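Long-range contacts in cytochrome oxidase subunit II (Rhodothermus marinus, PDB 1W2L), which probably passes electrons, through the heme c domain described here, toward the copper A centre and oxygen-reducing core of a caa3 oxidase: residues G36-T41 with F94-Q99; S60-G65 with L83-V88; R28-S33 with G71-M76. One frame throughout, in Å; residues are numbered along the deposited sequence.

Contact 1: G36-T41 with F94-Q99. With HEC (heme c), chain B; ACT (acetate ion), chain D.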
loop_
_atom_site.group_PDB
_atom_site.type_symbol
_atom_site.label_atom_id
_atom_site.label_comp_id
_atom_site.label_asym_id
_atom_site.label_seq_id
_atom_site.Cartn_x
_atom_site.Cartn_y
_atom_site.Cartn_z
ATOM N N GLY A 36 -7.240 -8.097 0.137
ATOM C CA GLY A 36 -8.343 -7.654 -0.672
ATOM C C GLY A 36 -8.203 -6.238 -1.227
ATOM O O GLY A 36 -9.135 -5.696 -1.860
ATOM N N LEU A 37 -7.078 -5.563 -0.985
ATOM C CA LEU A 37 -6.927 -4.191 -1.381
ATOM C C LEU A 37 -6.945 -4.007 -2.895
ATOM O O LEU A 37 -7.687 -3.211 -3.461
ATOM C CB LEU A 37 -5.633 -3.606 -0.793
ATOM C CG LEU A 37 -5.186 -2.268 -1.331
ATOM C CD1 LEU A 37 -6.282 -1.210 -1.192
ATOM C CD2 LEU A 37 -3.904 -1.806 -0.646
ATOM N N TYR A 38 -6.093 -4.740 -3.624
ATOM C CA TYR A 38 -6.005 -4.592 -5.060
ATOM C C TYR A 38 -7.315 -4.974 -5.719
ATOM O O TYR A 38 -7.791 -6.091 -5.526
ATOM C CB TYR A 38 -4.866 -5.442 -5.615
ATOM C CG TYR A 38 -4.698 -5.310 -7.101
ATOM C CD1 TYR A 38 -4.245 -4.131 -7.693
ATOM C CD2 TYR A 38 -4.982 -6.342 -7.990
ATOM C CE1 TYR A 38 -4.086 -3.988 -9.051
ATOM C CE2 TYR A 38 -4.813 -6.233 -9.343
ATOM C CZ TYR A 38 -4.373 -5.065 -9.893
ATOM O OH TYR A 38 -4.217 -4.982 -11.242
ATOM N N GLY A 39 -7.832 -4.038 -6.495
ATOM C CA GLY A 39 -9.108 -4.183 -7.172
ATOM C C GLY A 39 -10.315 -3.793 -6.361
ATOM O O GLY A 39 -11.409 -3.885 -6.912
ATOM N N SER A 40 -10.136 -3.299 -5.140
ATOM C CA SER A 40 -11.226 -2.801 -4.312
ATOM C C SER A 40 -11.514 -1.341 -4.576
ATOM O O SER A 40 -10.664 -0.651 -5.134
ATOM C CB SER A 40 -10.906 -3.030 -2.837
ATOM O OG SER A 40 -9.870 -2.190 -2.375
ATOM N N THR A 41 -12.660 -0.801 -4.230
ATOM C CA THR A 41 -12.961 0.630 -4.323
ATOM C C THR A 41 -12.548 1.330 -3.024
ATOM O O THR A 41 -12.803 0.784 -1.960
ATOM C CB THR A 41 -14.461 0.840 -4.618
ATOM O OG1 THR A 41 -14.685 0.347 -5.944
ATOM C CG2 THR A 41 -14.851 2.293 -4.632
ATOM N N PHE A 94 3.451 -8.135 -4.352
ATOM C CA PHE A 94 3.087 -8.747 -3.072
ATOM C C PHE A 94 1.683 -8.326 -2.650
ATOM O O PHE A 94 0.855 -9.157 -2.258
ATOM C CB PHE A 94 4.097 -8.338 -2.011
ATOM C CG PHE A 94 3.746 -8.777 -0.607
ATOM C CD1 PHE A 94 3.972 -10.103 -0.226
ATOM C CD2 PHE A 94 3.181 -7.946 0.319
ATOM C CE1 PHE A 94 3.652 -10.536 1.059
ATOM C CE2 PHE A 94 2.869 -8.363 1.600
ATOM C CZ PHE A 94 3.097 -9.668 1.989
ATOM N N ILE A 95 1.365 -7.038 -2.762
ATOM C CA ILE A 95 0.000 -6.580 -2.396
ATOM C C ILE A 95 -1.053 -7.250 -3.255
ATOM O O ILE A 95 -2.080 -7.656 -2.691
ATOM C CB ILE A 95 -0.147 -5.044 -2.465
ATOM C CG1 ILE A 95 0.731 -4.388 -1.426
ATOM C CG2 ILE A 95 -1.597 -4.607 -2.375
ATOM C CD1 ILE A 95 0.815 -2.891 -1.619
ATOM N N LYS A 96 -0.835 -7.343 -4.556
ATOM C CA LYS A 96 -1.885 -7.855 -5.442
ATOM C C LYS A 96 -2.298 -9.253 -5.089
ATOM O O LYS A 96 -3.436 -9.633 -5.371
ATOM C CB LYS A 96 -1.425 -7.871 -6.904
ATOM C CG LYS A 96 -1.367 -6.523 -7.561
ATOM C CD LYS A 96 -1.003 -6.481 -9.020
ATOM C CE LYS A 96 -0.837 -7.773 -9.756
ATOM N NZ LYS A 96 -0.302 -7.330 -11.122
ATOM N N GLN A 97 -1.361 -10.019 -4.537
ATOM C CA GLN A 97 -1.725 -11.387 -4.191
ATOM C C GLN A 97 -2.317 -11.548 -2.795
ATOM O O GLN A 97 -2.652 -12.662 -2.366
ATOM C CB GLN A 97 -0.492 -12.252 -4.329
ATOM C CG GLN A 97 0.884 -11.694 -4.414
ATOM C CD GLN A 97 1.883 -12.834 -4.610
ATOM O OE1 GLN A 97 2.642 -13.197 -3.712
ATOM N NE2 GLN A 97 1.863 -13.379 -5.817
ATOM N N GLN A 98 -2.499 -10.475 -2.033
ATOM C CA GLN A 98 -3.191 -10.589 -0.742
ATOM C C GLN A 98 -4.681 -10.481 -0.972
ATOM O O GLN A 98 -5.217 -9.379 -1.164
ATOM C CB GLN A 98 -2.719 -9.525 0.253
ATOM C CG GLN A 98 -1.201 -9.419 0.297
ATOM C CD GLN A 98 -0.557 -10.743 0.641
ATOM O OE1 GLN A 98 -0.999 -11.470 1.556
ATOM N NE2 GLN A 98 0.485 -11.027 -0.117
ATOM N N GLN A 99 -5.390 -11.610 -1.070
ATOM C CA GLN A 99 -6.776 -11.520 -1.570
ATOM C C GLN A 99 -7.791 -12.278 -0.708
ATOM O O GLN A 99 -7.285 -12.927 0.261
ATOM C CB GLN A 99 -6.823 -12.030 -3.025
ATOM C CG GLN A 99 -6.227 -11.153 -4.090
ATOM C CD GLN A 99 -6.863 -9.784 -4.215
ATOM O OE1 GLN A 99 -6.392 -8.819 -4.817
ATOM N NE2 GLN A 99 -8.000 -9.562 -3.581
HETATM FE FE HEC B . 0.791 2.672 4.165
HETATM C CHA HEC B . -2.276 3.740 3.106
HETATM C CHB HEC B . 1.257 1.082 1.187
HETATM C CHC HEC B . 3.871 1.697 5.198
HETATM C CHD HEC B . 0.151 3.949 7.272
HETATM N NA HEC B . -0.298 2.477 2.471
HETATM C C1A HEC B . -1.541 3.026 2.220
HETATM C C2A HEC B . -1.994 2.499 0.958
HETATM C C3A HEC B . -0.992 1.805 0.402
HETATM C C4A HEC B . 0.106 1.766 1.355
HETATM C CMA HEC B . -0.984 1.022 -0.912
HETATM C CAA HEC B . -3.429 2.677 0.448
HETATM C CBA HEC B . -4.251 1.606 1.161
HETATM C CGA HEC B . -5.787 1.559 0.858
HETATM O O1A HEC B . -6.395 0.855 1.627
HETATM O O2A HEC B . -6.233 2.282 -0.073
HETATM N NB HEC B . 2.277 1.582 3.345
HETATM C C1B HEC B . 2.241 1.007 2.158
HETATM C C2B HEC B . 3.492 0.252 1.909
HETATM C C3B HEC B . 4.254 0.495 3.024
HETATM C C4B HEC B . 3.498 1.285 3.940
HETATM C CMB HEC B . 3.778 -0.582 0.729
HETATM C CAB HEC B . 5.656 0.018 3.317
HETATM C CBB HEC B . 6.611 0.451 2.179
HETATM N NC HEC B . 1.835 2.829 5.852
HETATM C C1C HEC B . 3.115 2.326 6.073
HETATM C C2C HEC B . 3.469 2.629 7.483
HETATM C C3C HEC B . 2.437 3.255 8.040
HETATM C C4C HEC B . 1.414 3.409 7.046
HETATM C CMC HEC B . 4.807 2.206 8.089
HETATM C CAC HEC B . 2.222 3.614 9.516
HETATM C CBC HEC B . 3.217 4.545 10.167
HETATM N ND HEC B . -0.744 3.687 4.994
HETATM C C1D HEC B . -0.827 4.085 6.294
HETATM C C2D HEC B . -2.115 4.689 6.554
HETATM C C3D HEC B . -2.748 4.638 5.383
HETATM C C4D HEC B . -1.931 4.030 4.401
HETATM C CMD HEC B . -2.552 5.199 7.861
HETATM C CAD HEC B . -4.210 5.160 5.097
HETATM C CBD HEC B . -4.236 6.666 4.850
HETATM C CGD HEC B . -3.763 6.991 3.474
HETATM O O1D HEC B . -2.668 7.600 3.296
HETATM O O2D HEC B . -4.463 6.602 2.491
HETATM C C ACT D . -4.514 -2.036 -13.122
HETATM O O ACT D . -4.068 -2.448 -12.017
HETATM O OXT ACT D . -4.464 -0.954 -13.682
HETATM C CH3 ACT D . -5.256 -3.142 -13.936
HETATM O O HOH W 1 -4.626 -6.958 -2.578
HETATM O O HOH W 2 -3.145 -7.199 -12.425
#
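The carbonyl oxygen of Gln98 takes the backbone N-H of Gly36 in a nearly straight bond (2.7 Å from Gly36 N to Gln98 O, 165° at the hydrogen), the donor standing above the carbonyl plane. A water lies 2.9 Å from the same Gln98 O, accepts from Tyr38 N and also reaches Ile95 O, so it ties the loop backbone to the last part of helix 85-96. Tyr38 and Lys96 run side by side, pointing the same way. With CG anti to the backbone N (chi1 -179°), the Tyr38 ring is set beside Lys96, whose CG sits over the middle of one face, 3.6 Å from the Tyr38 centroid in a CH-pi contact, while Lys96 CD continues toward Tyr38 CZ and CE2. A second water donates to Tyr38 OH at 2.7 Å and accepts from Lys96 NZ at 3.1 Å, linking the polar ends; Lys96 NZ is also salt-bridged to Glu93. Tyr38 OH donates in turn to an acetate, probably a crystallisation additive. An alanine in place of Tyr38 would probably leave the methylenes of Lys96 without the ring they cover and the second water without its hydroxyl mate. Toward the heme, Leu37 CD2 meets Ile95 CG2 at 4.0 Å, and Leu37 CD1 lies 3.5 Å from the heme propionate carbon CGA. The type II turn Leu37-Ser40 is closed at Leu37 O, which accepts from both Ser40 N and Ser40 OG. In this cytochrome c domain the end of the C-terminal helix and the residues after it pack on the loop that borders a heme propionate.

Contact 2: S60-G65 with L83-V88. With HEC (heme c), chain B.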
loop_
_atom_site.group_PDB
_atom_site.type_symbol
_atom_site.label_atom_id
_atom_site.label_comp_id
_atom_site.label_asym_id
_atom_site.label_seq_id
_atom_site.Cartn_x
_atom_site.Cartn_y
_atom_site.Cartn_z
ATOM N N SER A 60 0.140 5.790 -3.920
ATOM C CA SER A 60 0.023 5.690 -2.488
ATOM C C SER A 60 1.399 5.517 -1.819
ATOM O O SER A 60 1.612 6.079 -0.722
ATOM C CB SER A 60 -0.880 4.518 -2.102
ATOM O OG SER A 60 -2.212 4.735 -2.469
ATOM N N ILE A 61 2.283 4.807 -2.460
ATOM C CA ILE A 61 3.609 4.523 -1.918
ATOM C C ILE A 61 4.570 5.666 -2.196
ATOM O O ILE A 61 5.311 6.104 -1.302
ATOM C CB ILE A 61 4.125 3.178 -2.510
ATOM C CG1 ILE A 61 3.247 2.015 -2.059
ATOM C CG2 ILE A 61 5.578 2.954 -2.128
ATOM C CD1 ILE A 61 3.482 0.728 -2.820
ATOM N N LEU A 62 4.602 6.165 -3.419
ATOM C CA LEU A 62 5.534 7.173 -3.892
ATOM C C LEU A 62 5.123 8.596 -3.696
ATOM O O LEU A 62 6.003 9.475 -3.656
ATOM C CB LEU A 62 5.859 7.031 -5.381
ATOM C CG LEU A 62 6.625 5.765 -5.741
ATOM C CD1 LEU A 62 6.748 5.650 -7.240
ATOM C CD2 LEU A 62 8.020 5.794 -5.112
ATOM N N GLN A 63 3.844 8.815 -3.501
ATOM C CA GLN A 63 3.306 10.129 -3.192
ATOM C C GLN A 63 2.465 10.005 -1.935
ATOM O O GLN A 63 1.305 10.369 -1.970
ATOM C CB GLN A 63 2.528 10.730 -4.379
ATOM C CG GLN A 63 3.277 10.836 -5.702
ATOM C CD GLN A 63 2.256 11.194 -6.800
ATOM O OE1 GLN A 63 1.984 10.397 -7.690
ATOM N NE2 GLN A 63 1.703 12.381 -6.672
ATOM N N PRO A 64 3.093 9.599 -0.809
ATOM C CA PRO A 64 2.363 9.417 0.440
ATOM C C PRO A 64 1.732 10.745 0.844
ATOM O O PRO A 64 2.340 11.801 0.671
ATOM C CB PRO A 64 3.518 9.009 1.350
ATOM C CG PRO A 64 4.695 9.787 0.861
ATOM C CD PRO A 64 4.550 9.432 -0.616
ATOM N N GLY A 65 0.517 10.639 1.357
ATOM C CA GLY A 65 -0.183 11.790 1.868
ATOM C C GLY A 65 -0.929 12.490 0.745
ATOM O O GLY A 65 -1.745 13.332 1.096
ATOM N N LEU A 83 11.872 4.912 -2.843
ATOM C CA LEU A 83 11.980 3.534 -3.301
ATOM C C LEU A 83 12.259 3.456 -4.800
ATOM O O LEU A 83 11.730 4.228 -5.607
ATOM C CB LEU A 83 10.690 2.761 -2.984
ATOM C CG LEU A 83 10.404 2.521 -1.504
ATOM C CD1 LEU A 83 8.980 2.071 -1.324
ATOM C CD2 LEU A 83 11.395 1.530 -0.909
ATOM N N SER A 84 13.068 2.471 -5.163
ATOM C CA SER A 84 13.420 2.234 -6.558
ATOM C C SER A 84 12.258 1.616 -7.348
ATOM O O SER A 84 11.307 1.108 -6.765
ATOM C CB SER A 84 14.593 1.274 -6.683
ATOM O OG SER A 84 14.132 -0.039 -6.371
ATOM N N GLU A 85 12.340 1.664 -8.686
ATOM C CA GLU A 85 11.292 1.101 -9.516
ATOM C C GLU A 85 11.099 -0.398 -9.232
ATOM O O GLU A 85 9.961 -0.867 -9.196
ATOM C CB GLU A 85 11.584 1.374 -11.000
ATOM C CG GLU A 85 11.259 2.842 -11.336
ATOM C CD GLU A 85 9.798 3.248 -11.284
ATOM O OE1 GLU A 85 9.344 4.054 -10.440
ATOM O OE2 GLU A 85 9.012 2.776 -12.152
ATOM N N ARG A 86 12.176 -1.134 -9.022
ATOM C CA ARG A 86 12.065 -2.589 -8.749
ATOM C C ARG A 86 11.362 -2.796 -7.423
ATOM O O ARG A 86 10.519 -3.659 -7.299
ATOM C CB ARG A 86 13.451 -3.253 -8.764
ATOM C CG ARG A 86 13.635 -4.658 -8.264
ATOM C CD ARG A 86 15.062 -5.184 -8.494
ATOM N NE ARG A 86 15.180 -6.563 -8.034
ATOM C CZ ARG A 86 15.424 -7.713 -7.502
ATOM N NH1 ARG A 86 16.419 -7.882 -6.593
ATOM N NH2 ARG A 86 14.754 -8.862 -7.772
ATOM N N GLU A 87 11.731 -2.007 -6.410
ATOM C CA GLU A 87 11.133 -2.171 -5.081
ATOM C C GLU A 87 9.658 -1.848 -5.123
ATOM O O GLU A 87 8.882 -2.546 -4.494
ATOM C CB GLU A 87 11.849 -1.242 -4.096
ATOM C CG GLU A 87 13.263 -1.743 -3.770
ATOM C CD GLU A 87 14.057 -0.763 -2.916
ATOM O OE1 GLU A 87 13.880 0.469 -3.107
ATOM O OE2 GLU A 87 14.881 -1.178 -2.065
ATOM N N VAL A 88 9.249 -0.791 -5.828
ATOM C CA VAL A 88 7.815 -0.476 -5.906
ATOM C C VAL A 88 7.085 -1.616 -6.607
ATOM O O VAL A 88 6.012 -2.040 -6.174
ATOM C CB VAL A 88 7.570 0.873 -6.616
ATOM C CG1 VAL A 88 6.096 1.117 -6.859
ATOM C CG2 VAL A 88 8.185 1.987 -5.758
HETATM FE FE HEC B . 0.791 2.672 4.165
HETATM C CHA HEC B . -2.276 3.740 3.106
HETATM C CHB HEC B . 1.257 1.082 1.187
HETATM C CHC HEC B . 3.871 1.697 5.198
HETATM C CHD HEC B . 0.151 3.949 7.272
HETATM N NA HEC B . -0.298 2.477 2.471
HETATM C C1A HEC B . -1.541 3.026 2.220
HETATM C C2A HEC B . -1.994 2.499 0.958
HETATM C C3A HEC B . -0.992 1.805 0.402
HETATM C C4A HEC B . 0.106 1.766 1.355
HETATM C CMA HEC B . -0.984 1.022 -0.912
HETATM C CAA HEC B . -3.429 2.677 0.448
HETATM C CBA HEC B . -4.251 1.606 1.161
HETATM C CGA HEC B . -5.787 1.559 0.858
HETATM O O1A HEC B . -6.395 0.855 1.627
HETATM O O2A HEC B . -6.233 2.282 -0.073
HETATM N NB HEC B . 2.277 1.582 3.345
HETATM C C1B HEC B . 2.241 1.007 2.158
HETATM C C2B HEC B . 3.492 0.252 1.909
HETATM C C3B HEC B . 4.254 0.495 3.024
HETATM C C4B HEC B . 3.498 1.285 3.940
HETATM C CMB HEC B . 3.778 -0.582 0.729
HETATM C CAB HEC B . 5.656 0.018 3.317
HETATM C CBB HEC B . 6.611 0.451 2.179
HETATM N NC HEC B . 1.835 2.829 5.852
HETATM C C1C HEC B . 3.115 2.326 6.073
HETATM C C2C HEC B . 3.469 2.629 7.483
HETATM C C3C HEC B . 2.437 3.255 8.040
HETATM C C4C HEC B . 1.414 3.409 7.046
HETATM C CMC HEC B . 4.807 2.206 8.089
HETATM C CAC HEC B . 2.222 3.614 9.516
HETATM C CBC HEC B . 3.217 4.545 10.167
HETATM N ND HEC B . -0.744 3.687 4.994
HETATM C C1D HEC B . -0.827 4.085 6.294
HETATM C C2D HEC B . -2.115 4.689 6.554
HETATM C C3D HEC B . -2.748 4.638 5.383
HETATM C C4D HEC B . -1.931 4.030 4.401
HETATM C CMD HEC B . -2.552 5.199 7.861
HETATM C CAD HEC B . -4.210 5.160 5.097
HETATM C CBD HEC B . -4.236 6.666 4.850
HETATM C CGD HEC B . -3.763 6.991 3.474
HETATM O O1D HEC B . -2.668 7.600 3.296
HETATM O O2D HEC B . -4.463 6.602 2.491
#
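The side chains of Ile61 and Leu83 cross at about a right angle, joining helix 54-62 to the residues leading into the C-terminal helix 85-96 of the cytochrome c fold. Their meeting is methyl to methyl, Ile61 CG2 against Leu83 CD1 at 3.6 Å. With Ile61 CG1 anti to the carbonyl carbon (chi1 -64°), the isoleucine divides its work: CG2 faces Leu83 while CG1 and CD1 go to the heme. One residue on, Leu62 and Val88 meet at a slant, and Leu62 CD2 rests 3.9 Å from Val88 CG2. The same methyl, Leu62 CD2, also comes within 4.1 Å of the backbone oxygen Leu83 O, so one branch touches both the lead-in to the helix and its first turn. Beyond it, the carboxylate of Glu85 passes Leu62 CD1 only loosely and is held by a salt bridge to Arg58. The helix start is itself closed by a capping box. Glu87 N donates to Ser84 OG at 3.1 Å, and Ser84 N answers with a bond to Glu87 OE1 of 3.0 Å (169°), which meets that oxygen on its anti side; the carboxylate's charge probably suits this end of the helix dipole. Across the contact itself the packing is apolar and largely buried. Ser60, whose OG bonds to Tyr56 O, turns to the heme rather than to the other segment, with Ser60 CB 3.7 Å from the heme carbon C3A. Beside it, Ile61 CD1 reaches the heme methyl CMB at 3.8 Å.

Contact 3: R28-S33 with G71-M76. With HEC (heme c), chain B.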
loop_
_atom_site.group_PDB
_atom_site.type_symbol
_atom_site.label_atom_id
_atom_site.label_comp_id
_atom_site.label_asym_id
_atom_site.label_seq_id
_atom_site.Cartn_x
_atom_site.Cartn_y
_atom_site.Cartn_z
ATOM N N ARG A 28 -7.445 -4.363 10.919
ATOM C CA ARG A 28 -7.097 -2.975 10.899
ATOM C C ARG A 28 -6.024 -2.674 11.924
ATOM O O ARG A 28 -6.150 -2.992 13.097
ATOM C CB ARG A 28 -8.366 -2.121 11.188
ATOM C CG ARG A 28 -8.079 -0.634 11.171
ATOM C CD ARG A 28 -9.355 0.217 11.220
ATOM N NE ARG A 28 -8.980 1.616 11.454
ATOM C CZ ARG A 28 -9.425 2.741 10.910
ATOM N NH1 ARG A 28 -10.411 2.679 10.011
ATOM N NH2 ARG A 28 -8.881 3.913 11.301
ATOM N N LEU A 29 -4.941 -2.050 11.515
ATOM C CA LEU A 29 -3.869 -1.617 12.397
ATOM C C LEU A 29 -3.898 -0.088 12.312
ATOM O O LEU A 29 -4.967 0.510 12.120
ATOM C CB LEU A 29 -2.574 -2.218 11.940
ATOM C CG LEU A 29 -2.482 -3.725 11.990
ATOM C CD1 LEU A 29 -1.091 -4.144 11.506
ATOM C CD2 LEU A 29 -2.777 -4.203 13.412
ATOM N N VAL A 30 -2.812 0.623 12.324
ATOM C CA VAL A 30 -2.826 2.047 12.064
ATOM C C VAL A 30 -3.397 2.329 10.691
ATOM O O VAL A 30 -4.166 3.256 10.495
ATOM C CB VAL A 30 -1.412 2.597 12.276
ATOM C CG1 VAL A 30 -1.268 3.992 11.746
ATOM C CG2 VAL A 30 -1.061 2.614 13.774
ATOM N N GLY A 31 -2.999 1.550 9.712
ATOM C CA GLY A 31 -3.491 1.642 8.352
ATOM C C GLY A 31 -4.392 0.453 7.987
ATOM O O GLY A 31 -4.579 -0.491 8.772
ATOM N N PRO A 32 -4.953 0.548 6.808
ATOM C CA PRO A 32 -5.857 -0.509 6.300
ATOM C C PRO A 32 -5.107 -1.775 5.943
ATOM O O PRO A 32 -3.955 -1.784 5.554
ATOM C CB PRO A 32 -6.495 0.120 5.095
ATOM C CG PRO A 32 -5.524 1.187 4.665
ATOM C CD PRO A 32 -4.864 1.688 5.910
ATOM N N SER A 33 -5.837 -2.896 6.030
ATOM C CA SER A 33 -5.205 -4.143 5.645
ATOM C C SER A 33 -4.955 -4.188 4.148
ATOM O O SER A 33 -5.716 -3.643 3.339
ATOM C CB SER A 33 -6.127 -5.298 6.042
ATOM O OG SER A 33 -5.486 -6.550 5.883
ATOM N N GLY A 71 -11.184 8.044 7.142
ATOM C CA GLY A 71 -11.215 7.448 8.455
ATOM C C GLY A 71 -9.895 6.876 8.908
ATOM O O GLY A 71 -9.875 6.128 9.894
ATOM N N TYR A 72 -8.820 7.277 8.278
ATOM C CA TYR A 72 -7.451 6.955 8.692
ATOM C C TYR A 72 -6.650 8.205 8.919
ATOM O O TYR A 72 -6.830 9.222 8.242
ATOM C CB TYR A 72 -6.772 6.074 7.628
ATOM C CG TYR A 72 -7.271 4.663 7.627
ATOM C CD1 TYR A 72 -6.729 3.764 8.526
ATOM C CD2 TYR A 72 -8.276 4.233 6.772
ATOM C CE1 TYR A 72 -7.174 2.480 8.535
ATOM C CE2 TYR A 72 -8.733 2.926 6.803
ATOM C CZ TYR A 72 -8.159 2.037 7.710
ATOM O OH TYR A 72 -8.532 0.727 7.827
ATOM N N PRO A 73 -5.652 8.145 9.809
ATOM C CA PRO A 73 -4.739 9.273 9.976
ATOM C C PRO A 73 -3.756 9.368 8.816
ATOM O O PRO A 73 -3.389 8.369 8.212
ATOM C CB PRO A 73 -3.999 8.910 11.281
ATOM C CG PRO A 73 -3.973 7.398 11.268
ATOM C CD PRO A 73 -5.315 7.002 10.652
ATOM N N ASN A 74 -3.301 10.586 8.533
ATOM C CA ASN A 74 -2.399 10.849 7.427
ATOM C C ASN A 74 -0.952 10.720 7.857
ATOM O O ASN A 74 -0.282 11.680 8.116
ATOM C CB ASN A 74 -2.758 12.211 6.826
ATOM C CG ASN A 74 -2.009 12.516 5.526
ATOM O OD1 ASN A 74 -1.242 11.683 5.071
ATOM N ND2 ASN A 74 -2.193 13.687 4.985
ATOM N N VAL A 75 -0.510 9.467 8.004
ATOM C CA VAL A 75 0.788 9.172 8.589
ATOM C C VAL A 75 1.653 8.289 7.704
ATOM O O VAL A 75 2.692 7.848 8.167
ATOM C CB VAL A 75 0.653 8.560 10.006
ATOM C CG1 VAL A 75 0.059 9.574 10.962
ATOM C CG2 VAL A 75 -0.109 7.249 10.011
ATOM N N MET A 76 1.350 8.096 6.422
ATOM C CA MET A 76 2.241 7.328 5.539
ATOM C C MET A 76 3.628 7.966 5.537
ATOM O O MET A 76 3.750 9.169 5.265
ATOM C CB MET A 76 1.677 7.267 4.106
ATOM C CG MET A 76 0.847 6.054 3.754
ATOM S SD MET A 76 1.845 4.588 3.538
ATOM C CE MET A 76 2.354 4.557 1.907
HETATM FE FE HEC B . 0.791 2.672 4.165
HETATM C CHA HEC B . -2.276 3.740 3.106
HETATM C CHB HEC B . 1.257 1.082 1.187
HETATM C CHC HEC B . 3.871 1.697 5.198
HETATM C CHD HEC B . 0.151 3.949 7.272
HETATM N NA HEC B . -0.298 2.477 2.471
HETATM C C1A HEC B . -1.541 3.026 2.220
HETATM C C2A HEC B . -1.994 2.499 0.958
HETATM C C3A HEC B . -0.992 1.805 0.402
HETATM C C4A HEC B . 0.106 1.766 1.355
HETATM C CMA HEC B . -0.984 1.022 -0.912
HETATM C CAA HEC B . -3.429 2.677 0.448
HETATM C CBA HEC B . -4.251 1.606 1.161
HETATM C CGA HEC B . -5.787 1.559 0.858
HETATM O O1A HEC B . -6.395 0.855 1.627
HETATM O O2A HEC B . -6.233 2.282 -0.073
HETATM N NB HEC B . 2.277 1.582 3.345
HETATM C C1B HEC B . 2.241 1.007 2.158
HETATM C C2B HEC B . 3.492 0.252 1.909
HETATM C C3B HEC B . 4.254 0.495 3.024
HETATM C C4B HEC B . 3.498 1.285 3.940
HETATM C CMB HEC B . 3.778 -0.582 0.729
HETATM C CAB HEC B . 5.656 0.018 3.317
HETATM C CBB HEC B . 6.611 0.451 2.179
HETATM N NC HEC B . 1.835 2.829 5.852
HETATM C C1C HEC B . 3.115 2.326 6.073
HETATM C C2C HEC B . 3.469 2.629 7.483
HETATM C C3C HEC B . 2.437 3.255 8.040
HETATM C C4C HEC B . 1.414 3.409 7.046
HETATM C CMC HEC B . 4.807 2.206 8.089
HETATM C CAC HEC B . 2.222 3.614 9.516
HETATM C CBC HEC B . 3.217 4.545 10.167
HETATM N ND HEC B . -0.744 3.687 4.994
HETATM C C1D HEC B . -0.827 4.085 6.294
HETATM C C2D HEC B . -2.115 4.689 6.554
HETATM C C3D HEC B . -2.748 4.638 5.383
HETATM C C4D HEC B . -1.931 4.030 4.401
HETATM C CMD HEC B . -2.552 5.199 7.861
HETATM C CAD HEC B . -4.210 5.160 5.097
HETATM C CBD HEC B . -4.236 6.666 4.850
HETATM C CGD HEC B . -3.763 6.991 3.474
HETATM O O1D HEC B . -2.668 7.600 3.296
HETATM O O2D HEC B . -4.463 6.602 2.491
#
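Arg28 and Tyr72 slide past each other in opposite directions, and their flat groups stack: the guanidinium lies over one ring face with the planes only 10° apart. Arg28 CZ is 3.7 Å from the Tyr72 centroid, a cation-pi contact that shifts somewhat from the ring normal toward CE1 and CZ. The arginine reaches so far because its chain is extended from CG to NE. A hydrogen bond fixes the rotation of the guanidinium: Arg28 NH2 donates in the group's own plane to Gly71 O at 2.8 Å (169°). The opposite face of Tyr72 receives a CH-pi contact, with Pro32 CD 3.7 Å from the ring centroid, and the phenol is therefore clasped between arginine and proline. At its edge and in its plane lies Val30 O, 3.3 Å from Tyr72 CD1, while Tyr72 OH is hydrogen-bonded to a Tris molecule, probably from the crystallisation liquor. Apolar contact is made by Val30 and Val75, whose side chains cross at about a right angle, Val30 CG1 touching Val75 CG2 at 3.9 Å. Several of these residues also border the heme: Val75 CG2 is 3.8 Å from methyl CMD, and Pro32 CG is 3.2 Å from propionate oxygen O1A. Iron coordination comes last along the chain, with Met76 SD 2.3 Å from the heme iron, while Pro32 O accepts a hydrogen bond from His22, the other axial ligand. The two loops thus flank the heme in the manner characteristic of class I cytochromes c, with His-Met ligation.

Contact 2 is the buried one, an apolar meeting of helix 54-62 with helix 85-96 and its lead-in beside the heme, whereas contacts 1 and 3 are partly buried and mix polar bonds with ring contacts nearer the surface. Helix 85-96 serves contact 1 at its end and contact 2 at its start, on opposite sides of the chain's centre, about 16 Å apart between contact centres. Contact 3 joins loops alone and holds an iron ligand; it abuts contact 2 where Met76 packs on Ser60, Ile61 and Pro64. Its first segment, 28-33, leads shortly into 36-41 of contact 1. All three reach the heme: contact 1 by a propionate, contact 2 by the ring, contact 3 also by the metal.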